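Type II restriction enzyme ngomi (Neisseria gonorrhoeae, PDB 1FIU) recognises the double-stranded DNA sequence 5'-GCCGGC-3' and cleaves it after the first G, working as a magnesium-dependent homotetrameric type II restriction endonuclease. Local coordinates at the interface of chains A and B and the interface of chains A and C. Numbering follows the deposited sequence. Chains: chain A/B/C, Type II restriction enzyme ngomi.

Contact 1: the interface of chains A and B. Residues chain A 117, 120, 124, 127, 130-131; chain B 113, 117, 120, 127, 131.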
loop_
_atom_site.group_PDB
_atom_site.type_symbol
_atom_site.label_atom_id
_atom_site.label_comp_id
_atom_site.label_asym_id
_atom_site.label_seq_id
_atom_site.Cartn_x
_atom_site.Cartn_y
_atom_site.Cartn_z
ATOM N N LEU A 117 19.094 3.751 8.835
ATOM C CA LEU A 117 18.901 3.754 7.384
ATOM C C LEU A 117 19.565 4.989 6.784
ATOM O O LEU A 117 20.315 4.897 5.811
ATOM C CB LEU A 117 17.414 3.779 7.034
ATOM C CG LEU A 117 16.595 2.526 7.335
ATOM C CD1 LEU A 117 15.173 2.719 6.838
ATOM C CD2 LEU A 117 17.226 1.344 6.648
ATOM N N ALA A 120 23.298 4.781 6.911
ATOM C CA ALA A 120 23.841 3.840 5.939
ATOM C C ALA A 120 23.782 4.418 4.522
ATOM O O ALA A 120 24.699 4.218 3.724
ATOM C CB ALA A 120 23.084 2.517 6.008
ATOM N N ASN A 124 25.886 5.104 0.767
ATOM C CA ASN A 124 25.477 4.180 -0.274
ATOM C C ASN A 124 24.373 4.637 -1.235
ATOM O O ASN A 124 23.194 4.686 -0.879
ATOM C CB ASN A 124 25.057 2.848 0.353
ATOM C CG ASN A 124 24.549 1.867 -0.677
ATOM O OD1 ASN A 124 24.540 2.159 -1.868
ATOM N ND2 ASN A 124 24.125 0.690 -0.222
ATOM N N LEU A 127 21.020 2.924 -2.425
ATOM C CA LEU A 127 20.422 2.637 -1.138
ATOM C C LEU A 127 19.556 3.883 -0.986
ATOM O O LEU A 127 18.383 3.812 -0.623
ATOM C CB LEU A 127 21.487 2.609 -0.037
ATOM C CG LEU A 127 21.578 1.388 0.891
ATOM C CD1 LEU A 127 22.440 1.750 2.104
ATOM C CD2 LEU A 127 20.185 0.952 1.348
ATOM N N ALA A 130 16.611 4.078 -3.703
ATOM C CA ALA A 130 15.549 3.131 -3.370
ATOM C C ALA A 130 14.783 3.457 -2.091
ATOM O O ALA A 130 13.553 3.365 -2.046
ATOM C CB ALA A 130 16.137 1.722 -3.277
ATOM N N LEU A 131 15.514 3.833 -1.047
ATOM C CA LEU A 131 14.901 4.165 0.240
ATOM C C LEU A 131 14.212 5.526 0.192
ATOM O O LEU A 131 13.160 5.729 0.801
ATOM C CB LEU A 131 15.975 4.162 1.337
ATOM C CG LEU A 131 16.818 2.883 1.470
ATOM C CD1 LEU A 131 18.018 3.136 2.379
ATOM C CD2 LEU A 131 15.952 1.748 2.012
ATOM N N HIS B 113 18.396 -3.201 -8.118
ATOM C CA HIS B 113 18.842 -2.595 -6.872
ATOM C C HIS B 113 18.650 -3.493 -5.655
ATOM O O HIS B 113 19.238 -3.261 -4.599
ATOM C CB HIS B 113 18.129 -1.262 -6.658
ATOM C CG HIS B 113 16.631 -1.369 -6.643
ATOM N ND1 HIS B 113 15.897 -1.654 -7.774
ATOM C CD2 HIS B 113 15.735 -1.220 -5.638
ATOM C CE1 HIS B 113 14.611 -1.676 -7.468
ATOM N NE2 HIS B 113 14.484 -1.417 -6.179
ATOM N N LEU B 117 20.816 -3.841 -1.922
ATOM C CA LEU B 117 20.187 -3.871 -0.608
ATOM C C LEU B 117 20.608 -5.134 0.138
ATOM O O LEU B 117 20.963 -5.073 1.315
ATOM C CB LEU B 117 18.659 -3.828 -0.739
ATOM C CG LEU B 117 18.017 -2.579 -1.347
ATOM C CD1 LEU B 117 16.509 -2.761 -1.376
ATOM C CD2 LEU B 117 18.394 -1.351 -0.531
ATOM N N ALA B 120 24.381 -4.916 1.236
ATOM C CA ALA B 120 24.547 -3.984 2.336
ATOM C C ALA B 120 24.145 -4.657 3.646
ATOM O O ALA B 120 24.903 -4.652 4.623
ATOM C CB ALA B 120 23.705 -2.760 2.099
ATOM N N LEU B 127 19.158 -3.577 9.055
ATOM C CA LEU B 127 18.745 -3.246 7.683
ATOM C C LEU B 127 17.729 -4.244 7.133
ATOM O O LEU B 127 16.653 -3.849 6.670
ATOM C CB LEU B 127 19.944 -3.118 6.731
ATOM C CG LEU B 127 20.596 -1.725 6.659
ATOM C CD1 LEU B 127 21.417 -1.581 5.375
ATOM C CD2 LEU B 127 19.515 -0.661 6.682
ATOM N N LEU B 131 14.187 -3.655 5.980
ATOM C CA LEU B 131 13.996 -3.937 4.565
ATOM C C LEU B 131 13.346 -5.292 4.318
ATOM O O LEU B 131 12.645 -5.479 3.319
ATOM C CB LEU B 131 15.347 -3.853 3.842
ATOM C CG LEU B 131 16.168 -2.588 4.153
ATOM C CD1 LEU B 131 17.577 -2.724 3.605
ATOM C CD2 LEU B 131 15.480 -1.367 3.570
#
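Helices 113-121 and 125-131 of chain A pack against helix 113-123 of chain B and the short stretch that follows it, from B:Leu127 in a loop to B:Leu131 in helix 128-131. A two-fold axis relates the two subunits, so the leucines pair reciprocally. A:Leu127 meets B:Leu117 obliquely, methyl to methyl, its CD2 lying 3.5 Å from the CD2 of B:Leu117, which is snug for two carbons. The twin pair, A:Leu117 with B:Leu127, crosses in the same oblique manner, but its methyls are modelled too close for the spacing to mean anything. Between these pairs the two copies of residue 131 face each other: A:Leu131 and B:Leu131 cross at about a right angle and touch through CD2 on each side, 3.5 Å apart. In both, CG stands anti to the carbonyl carbon (chi1 -54° in A:Leu131), which turns the branch end toward the partner chain. At one margin the methyl CB of A:Ala130 rests 3.8 Å from the ring carbon CD2 of B:His113. A:Asn124 brings its amide ND2 near the CB of B:Ala120 without any hydrogen bond. No polar pair bridges the patch, so packing carries it. In the fold, this leucine surface is formed by helical segments that follow one another in the sequence, after strand 92-96 and before strand 141-145.

Contact 2: the interface of chains A and C. Residues chain A 86-89, 145, 148, 152, 155, 170; chain C 86-87, 89, 285-286.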
loop_
_atom_site.group_PDB
_atom_site.type_symbol
_atom_site.label_atom_id
_atom_site.label_comp_id
_atom_site.label_asym_id
_atom_site.label_seq_id
_atom_site.Cartn_x
_atom_site.Cartn_y
_atom_site.Cartn_z
ATOM N N HIS A 86 -7.516 9.753 33.518
ATOM C CA HIS A 86 -8.207 8.598 34.097
ATOM C C HIS A 86 -8.698 7.600 33.055
ATOM O O HIS A 86 -8.963 6.443 33.384
ATOM C CB HIS A 86 -9.389 9.045 34.983
ATOM C CG HIS A 86 -10.442 9.814 34.253
ATOM N ND1 HIS A 86 -10.176 11.003 33.609
ATOM C CD2 HIS A 86 -11.760 9.566 34.065
ATOM C CE1 HIS A 86 -11.285 11.457 33.053
ATOM N NE2 HIS A 86 -12.261 10.605 33.315
ATOM N N ILE A 87 -8.853 8.028 31.805
ATOM C CA ILE A 87 -9.278 7.074 30.792
ATOM C C ILE A 87 -8.115 6.682 29.874
ATOM O O ILE A 87 -8.215 5.702 29.131
ATOM C CB ILE A 87 -10.461 7.580 29.935
ATOM C CG1 ILE A 87 -10.076 8.849 29.195
ATOM C CG2 ILE A 87 -11.711 7.784 30.831
ATOM C CD1 ILE A 87 -11.155 9.305 28.204
ATOM N N ARG A 88 -7.016 7.441 29.935
ATOM C CA ARG A 88 -5.818 7.157 29.129
ATOM C C ARG A 88 -4.592 7.712 29.863
ATOM O O ARG A 88 -3.988 8.720 29.486
ATOM C CB ARG A 88 -5.933 7.785 27.728
ATOM C CG ARG A 88 -4.965 7.165 26.681
ATOM C CD ARG A 88 -5.262 5.679 26.385
ATOM N NE ARG A 88 -4.686 5.248 25.101
ATOM C CZ ARG A 88 -3.429 4.828 24.911
ATOM N NH1 ARG A 88 -2.573 4.760 25.937
ATOM N NH2 ARG A 88 -3.022 4.499 23.690
ATOM N N PRO A 89 -4.215 7.041 30.945
ATOM C CA PRO A 89 -3.071 7.453 31.751
ATOM C C PRO A 89 -1.731 7.394 31.031
ATOM O O PRO A 89 -1.563 6.644 30.063
ATOM C CB PRO A 89 -3.138 6.505 32.952
ATOM C CG PRO A 89 -3.816 5.302 32.431
ATOM C CD PRO A 89 -4.894 5.871 31.531
ATOM N N ARG A 145 4.494 9.403 24.337
ATOM C CA ARG A 145 4.321 8.797 25.665
ATOM C C ARG A 145 5.691 8.379 26.184
ATOM O O ARG A 145 6.399 7.630 25.527
ATOM C CB ARG A 145 3.439 7.539 25.599
ATOM C CG ARG A 145 2.986 7.067 26.988
ATOM C CD ARG A 145 2.175 5.800 26.941
ATOM N NE ARG A 145 1.785 5.384 28.288
ATOM C CZ ARG A 145 0.930 4.403 28.549
ATOM N NH1 ARG A 145 0.367 3.728 27.550
ATOM N NH2 ARG A 145 0.627 4.094 29.813
ATOM N N ILE A 148 7.704 3.785 31.195
ATOM C CA ILE A 148 7.351 3.639 32.590
ATOM C C ILE A 148 8.235 2.710 33.402
ATOM O O ILE A 148 8.850 1.766 32.881
ATOM C CB ILE A 148 5.901 3.190 32.709
ATOM C CG1 ILE A 148 5.758 1.737 32.261
ATOM C CG2 ILE A 148 5.030 4.097 31.840
ATOM C CD1 ILE A 148 4.340 1.183 32.323
ATOM N N GLU A 152 5.748 1.077 38.390
ATOM C CA GLU A 152 4.451 1.563 37.923
ATOM C C GLU A 152 3.686 0.352 37.359
ATOM O O GLU A 152 2.489 0.153 37.636
ATOM C CB GLU A 152 4.636 2.637 36.835
ATOM C CG GLU A 152 3.345 3.082 36.130
ATOM C CD GLU A 152 2.281 3.560 37.090
ATOM O OE1 GLU A 152 2.633 3.969 38.230
ATOM O OE2 GLU A 152 1.080 3.538 36.705
ATOM N N ARG A 155 2.529 -1.535 40.191
ATOM C CA ARG A 155 1.897 -0.746 41.245
ATOM C C ARG A 155 0.958 -1.504 42.172
ATOM O O ARG A 155 0.998 -1.322 43.404
ATOM C CB ARG A 155 1.182 0.458 40.625
ATOM C CG ARG A 155 0.538 1.373 41.644
ATOM C CD ARG A 155 0.856 2.822 41.318
ATOM N NE ARG A 155 0.386 3.236 40.000
ATOM C CZ ARG A 155 -0.885 3.424 39.660
ATOM N NH1 ARG A 155 -1.860 3.233 40.542
ATOM N NH2 ARG A 155 -1.177 3.819 38.424
ATOM N N LEU A 170 6.890 -0.432 26.559
ATOM C CA LEU A 170 6.715 0.553 27.624
ATOM C C LEU A 170 7.789 0.555 28.667
ATOM O O LEU A 170 7.854 1.500 29.456
ATOM C CB LEU A 170 5.398 0.338 28.346
ATOM C CG LEU A 170 4.183 0.787 27.552
ATOM C CD1 LEU A 170 2.903 0.248 28.201
ATOM C CD2 LEU A 170 4.158 2.333 27.547
ATOM N N HIS C 86 -4.516 -0.342 35.342
ATOM C CA HIS C 86 -4.008 0.966 35.784
ATOM C C HIS C 86 -3.135 1.662 34.759
ATOM O O HIS C 86 -2.921 2.872 34.846
ATOM C CB HIS C 86 -3.215 0.818 37.097
ATOM C CG HIS C 86 -2.064 -0.133 36.994
ATOM N ND1 HIS C 86 -2.225 -1.463 36.663
ATOM C CD2 HIS C 86 -0.739 0.060 37.158
ATOM C CE1 HIS C 86 -1.043 -2.052 36.634
ATOM N NE2 HIS C 86 -0.124 -1.146 36.928
ATOM N N ILE C 87 -2.630 0.900 33.790
ATOM C CA ILE C 87 -1.771 1.403 32.712
ATOM C C ILE C 87 -2.598 1.643 31.435
ATOM O O ILE C 87 -2.239 2.479 30.601
ATOM C CB ILE C 87 -0.643 0.348 32.361
ATOM C CG1 ILE C 87 0.250 0.141 33.590
ATOM C CG2 ILE C 87 0.194 0.798 31.159
ATOM C CD1 ILE C 87 0.723 1.413 34.176
ATOM N N PRO C 89 -6.664 1.528 31.199
ATOM C CA PRO C 89 -8.016 1.233 31.678
ATOM C C PRO C 89 -9.056 1.087 30.582
ATOM O O PRO C 89 -8.870 1.568 29.443
ATOM C CB PRO C 89 -8.317 2.404 32.626
ATOM C CG PRO C 89 -7.467 3.532 32.089
ATOM C CD PRO C 89 -6.185 2.834 31.689
ATOM N N ALA C 285 -0.768 -2.444 25.827
ATOM C CA ALA C 285 -1.103 -1.351 26.742
ATOM C C ALA C 285 -0.527 0.008 26.354
ATOM O O ALA C 285 -0.700 0.982 27.084
ATOM C CB ALA C 285 -0.653 -1.721 28.190
ATOM N N VAL C 286 0.135 0.101 25.203
ATOM C CA VAL C 286 0.740 1.385 24.812
ATOM C C VAL C 286 -0.334 2.454 24.563
ATOM O O VAL C 286 -0.054 3.635 24.819
ATOM C CB VAL C 286 1.611 1.250 23.546
ATOM C CG1 VAL C 286 2.786 0.291 23.802
ATOM C CG2 VAL C 286 0.758 0.757 22.407
ATOM O OXT VAL C 286 -1.436 2.088 24.098
HETATM O O HOH W 1 -6.941 3.119 28.374
HETATM O O HOH W 2 -3.048 4.671 28.820
HETATM O O HOH W 3 -0.305 4.463 34.649
#
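The terminal carboxylate oxygen O of C:Val286 is gripped by two good hydrogen bonds, from A:Arg88 NH1 at 3.0 Å and from A:Arg145 NH1 at 2.8 Å. Both donors stand above the carboxylate plane, neither on a lone pair, although the oxygen lies in the plane of each guanidinium. A:Arg145 reaches it with an extended chain, CG anti to the backbone N (chi1 -167°), whereas A:Arg88 bends at chi2 (65°). The same NH1 of A:Arg145 also bonds the backbone O of C:Ala285 at 3.0 Å, this time on a lone pair. A:Pro89 O and the CD2 methyl of A:Leu170 lie over opposite faces of the A:Arg145 guanidinium, each toward the rim. Nearby, A:Pro89 and C:Pro89 meet tip to tip, with their CD atoms a tight 3.3 Å apart. C:Ile87 and A:Glu152 run antiparallel alongside each other, with C:Ile87 CD1 3.7 Å from the CG of A:Glu152. That carboxylate is held side-on by A:Arg155, NE to OE1 and NH2 to the syn lone pair of OE2; the paired charge probably steadies it beside C:His86. Water 2 joins A:Arg88 NH1 and A:Pro89 O to C:Ile87 O. By anchoring one subunit's C-terminus on its neighbour's arginines, the site helps hold chains A and C together within the tetramer.

Contact 3: the interface of chains A and C. Residues chain A 158-161, 163-166; chain C 1, 3-6, 9, 247, 278.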
loop_
_atom_site.group_PDB
_atom_site.type_symbol
_atom_site.label_atom_id
_atom_site.label_comp_id
_atom_site.label_asym_id
_atom_site.label_seq_id
_atom_site.Cartn_x
_atom_site.Cartn_y
_atom_site.Cartn_z
ATOM N N PHE A 158 2.812 -7.800 41.814
ATOM C CA PHE A 158 4.144 -8.102 41.311
ATOM C C PHE A 158 3.995 -8.811 39.949
ATOM O O PHE A 158 3.906 -10.031 39.890
ATOM C CB PHE A 158 4.876 -9.025 42.298
ATOM C CG PHE A 158 6.269 -9.416 41.868
ATOM C CD1 PHE A 158 7.097 -8.525 41.197
ATOM C CD2 PHE A 158 6.765 -10.691 42.172
ATOM C CE1 PHE A 158 8.408 -8.885 40.829
ATOM C CE2 PHE A 158 8.081 -11.055 41.801
ATOM C CZ PHE A 158 8.889 -10.149 41.132
ATOM N N LEU A 159 3.973 -8.024 38.876
ATOM C CA LEU A 159 3.785 -8.542 37.514
ATOM C C LEU A 159 5.065 -8.881 36.754
ATOM O O LEU A 159 5.112 -9.887 36.045
ATOM C CB LEU A 159 2.971 -7.543 36.677
ATOM C CG LEU A 159 1.605 -7.081 37.202
ATOM C CD1 LEU A 159 0.936 -6.176 36.144
ATOM C CD2 LEU A 159 0.723 -8.288 37.513
ATOM N N VAL A 160 6.089 -8.046 36.877
ATOM C CA VAL A 160 7.332 -8.285 36.156
ATOM C C VAL A 160 8.618 -8.033 36.963
ATOM O O VAL A 160 8.624 -7.287 37.949
ATOM C CB VAL A 160 7.444 -7.373 34.879
ATOM C CG1 VAL A 160 6.224 -7.591 33.947
ATOM C CG2 VAL A 160 7.559 -5.873 35.293
ATOM N N ASP A 161 9.685 -8.714 36.539
ATOM C CA ASP A 161 11.022 -8.471 37.083
ATOM C C ASP A 161 11.926 -8.358 35.852
ATOM O O ASP A 161 11.413 -8.237 34.738
ATOM C CB ASP A 161 11.473 -9.556 38.085
ATOM C CG ASP A 161 11.730 -10.911 37.465
ATOM O OD1 ASP A 161 11.599 -11.123 36.235
ATOM O OD2 ASP A 161 12.076 -11.802 38.270
ATOM N N ASN A 163 13.659 -10.519 34.201
ATOM C CA ASN A 163 13.773 -11.702 33.359
ATOM C C ASN A 163 12.512 -12.118 32.605
ATOM O O ASN A 163 12.471 -13.216 32.057
ATOM C CB ASN A 163 14.245 -12.887 34.203
ATOM C CG ASN A 163 15.587 -12.629 34.848
ATOM O OD1 ASN A 163 16.522 -12.202 34.187
ATOM N ND2 ASN A 163 15.681 -12.891 36.138
ATOM N N ILE A 164 11.504 -11.253 32.579
ATOM C CA ILE A 164 10.238 -11.552 31.881
ATOM C C ILE A 164 9.787 -10.279 31.161
ATOM O O ILE A 164 10.078 -9.189 31.632
ATOM C CB ILE A 164 9.163 -12.008 32.896
ATOM C CG1 ILE A 164 7.896 -12.493 32.176
ATOM C CG2 ILE A 164 8.831 -10.883 33.874
ATOM C CD1 ILE A 164 8.018 -13.891 31.565
ATOM N N ALA A 165 9.097 -10.413 30.016
ATOM C CA ALA A 165 8.612 -9.240 29.265
ATOM C C ALA A 165 9.739 -8.241 29.064
ATOM O O ALA A 165 9.569 -7.011 29.222
ATOM C CB ALA A 165 7.441 -8.578 30.022
ATOM N N THR A 166 10.888 -8.783 28.669
ATOM C CA THR A 166 12.094 -7.983 28.521
ATOM C C THR A 166 12.205 -7.075 27.319
ATOM O O THR A 166 13.105 -6.219 27.274
ATOM C CB THR A 166 13.352 -8.880 28.589
ATOM O OG1 THR A 166 13.400 -9.730 27.444
ATOM C CG2 THR A 166 13.315 -9.749 29.835
ATOM N N MET C 1 9.557 -18.603 38.260
ATOM C CA MET C 1 9.720 -17.458 39.193
ATOM C C MET C 1 8.391 -17.088 39.795
ATOM O O MET C 1 7.409 -17.814 39.676
ATOM C CB MET C 1 10.309 -16.240 38.466
ATOM C CG MET C 1 11.780 -16.398 38.124
ATOM S SD MET C 1 12.550 -14.895 37.498
ATOM C CE MET C 1 13.264 -15.497 35.951
ATOM N N PRO C 3 7.118 -13.531 39.528
ATOM C CA PRO C 3 6.300 -12.434 38.968
ATOM C C PRO C 3 5.080 -13.064 38.307
ATOM O O PRO C 3 5.191 -14.158 37.735
ATOM C CB PRO C 3 7.225 -11.776 37.933
ATOM C CG PRO C 3 8.599 -12.097 38.421
ATOM C CD PRO C 3 8.468 -13.518 38.924
ATOM N N LEU C 4 3.940 -12.374 38.338
ATOM C CA LEU C 4 2.734 -12.967 37.774
ATOM C C LEU C 4 2.814 -13.196 36.257
ATOM O O LEU C 4 2.253 -14.170 35.762
ATOM C CB LEU C 4 1.483 -12.126 38.112
ATOM C CG LEU C 4 1.041 -12.083 39.591
ATOM C CD1 LEU C 4 -0.265 -11.282 39.711
ATOM C CD2 LEU C 4 0.835 -13.496 40.127
ATOM N N PHE C 5 3.486 -12.325 35.512
ATOM C CA PHE C 5 3.570 -12.585 34.071
ATOM C C PHE C 5 4.433 -13.827 33.809
ATOM O O PHE C 5 4.252 -14.524 32.823
ATOM C CB PHE C 5 4.121 -11.376 33.305
ATOM C CG PHE C 5 3.109 -10.262 33.114
ATOM C CD1 PHE C 5 3.453 -9.132 32.393
ATOM C CD2 PHE C 5 1.815 -10.361 33.638
ATOM C CE1 PHE C 5 2.522 -8.095 32.189
ATOM C CE2 PHE C 5 0.874 -9.328 33.435
ATOM C CZ PHE C 5 1.239 -8.200 32.708
ATOM N N THR C 6 5.390 -14.094 34.687
ATOM C CA THR C 6 6.232 -15.280 34.541
ATOM C C THR C 6 5.368 -16.511 34.850
ATOM O O THR C 6 5.452 -17.536 34.151
ATOM C CB THR C 6 7.428 -15.191 35.516
ATOM O OG1 THR C 6 8.182 -14.014 35.189
ATOM C CG2 THR C 6 8.323 -16.445 35.433
ATOM N N ARG C 9 3.010 -17.033 31.923
ATOM C CA ARG C 9 3.724 -17.595 30.784
ATOM C C ARG C 9 3.874 -19.105 30.990
ATOM O O ARG C 9 3.674 -19.885 30.065
ATOM C CB ARG C 9 5.093 -16.933 30.653
ATOM C CG ARG C 9 5.954 -17.452 29.493
ATOM C CD ARG C 9 7.284 -16.699 29.507
ATOM N NE ARG C 9 8.086 -16.881 28.290
ATOM C CZ ARG C 9 8.956 -17.864 28.083
ATOM N NH1 ARG C 9 9.164 -18.801 29.029
ATOM N NH2 ARG C 9 9.629 -17.897 26.936
ATOM N N TYR C 247 12.922 -17.223 25.056
ATOM C CA TYR C 247 14.171 -17.386 25.826
ATOM C C TYR C 247 14.764 -18.760 25.597
ATOM O O TYR C 247 15.997 -18.911 25.497
ATOM C CB TYR C 247 13.908 -17.193 27.314
ATOM C CG TYR C 247 13.042 -15.983 27.606
ATOM C CD1 TYR C 247 12.013 -16.071 28.539
ATOM C CD2 TYR C 247 13.252 -14.774 26.958
ATOM C CE1 TYR C 247 11.203 -14.973 28.820
ATOM C CE2 TYR C 247 12.441 -13.658 27.237
ATOM C CZ TYR C 247 11.428 -13.780 28.164
ATOM O OH TYR C 247 10.605 -12.715 28.457
ATOM N N SER C 278 5.468 -13.180 26.469
ATOM C CA SER C 278 5.268 -12.371 27.681
ATOM C C SER C 278 5.325 -10.862 27.448
ATOM O O SER C 278 4.888 -10.082 28.307
ATOM C CB SER C 278 6.285 -12.756 28.778
ATOM O OG SER C 278 7.596 -12.396 28.384
HETATM O O HOH W 4 10.938 -10.809 26.551
HETATM O O HOH W 5 10.771 -13.780 35.759
#
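The loop 158-166 of chain A runs over the N-terminus of chain C, and two backbone bonds pin the start of helix 4-18: C:Leu4 N to A:Phe158 O at 2.8 Å, nearly straight (165° at H), and C:Phe5 N to A:Leu159 O at 3.0 Å, on a lone pair. C:Pro3, just ahead of the helix, lies alongside A:Phe158 and puts its CA over one ring face, 3.9 Å from the centroid. For this the phenyl ring swings out with CG anti to the backbone N (chi1 179°). C:Phe5 lies next to A:Val160, whose CG1 touches ring carbon CD1 at 3.5 Å, while CB of A:Leu159 sits over the centre of one ring face. A:Ile164, which loses more surface to the partner than any other residue of the patch, crosses C:Thr6 obliquely; with CG1 anti to the backbone N (chi1 -173°), its CD1 methyl packs against C:Ser278 CB and the CD of C:Arg9. C:Met1 borders A:Asp161 and A:Asn163 but is poorly ordered. Water 5 links A:Asp161 OD1 to the C:Thr6 hydroxyl, and water 4 ties A:Thr166 OG1 to the phenol OH of C:Tyr247. Beyond A:Ile164, the amide N of A:Ala165 donates to the C:Ser278 hydroxyl OG at 3.0 Å.

Contacts 2 and 3 belong to the same A–C interface, with their C-alpha centres about 18 Å apart, while contact 1, on the A–B interface, lies about 37 Å from each. Chain A uses helices 113-121 and 125-131 toward chain B, but residues 86-89, strand 141-145, helix 150-153, the loop beyond it and A:Leu170 toward chain C. That loop leads from contact 2 into contact 3. Chain C contributes its C-terminus and the 86-89 loop, which both chains use, to contact 2, and its N-terminus with C:Tyr247 and C:Ser278 to contact 3. One subunit thus touches two neighbours through separate surfaces, in keeping with a homotetramer.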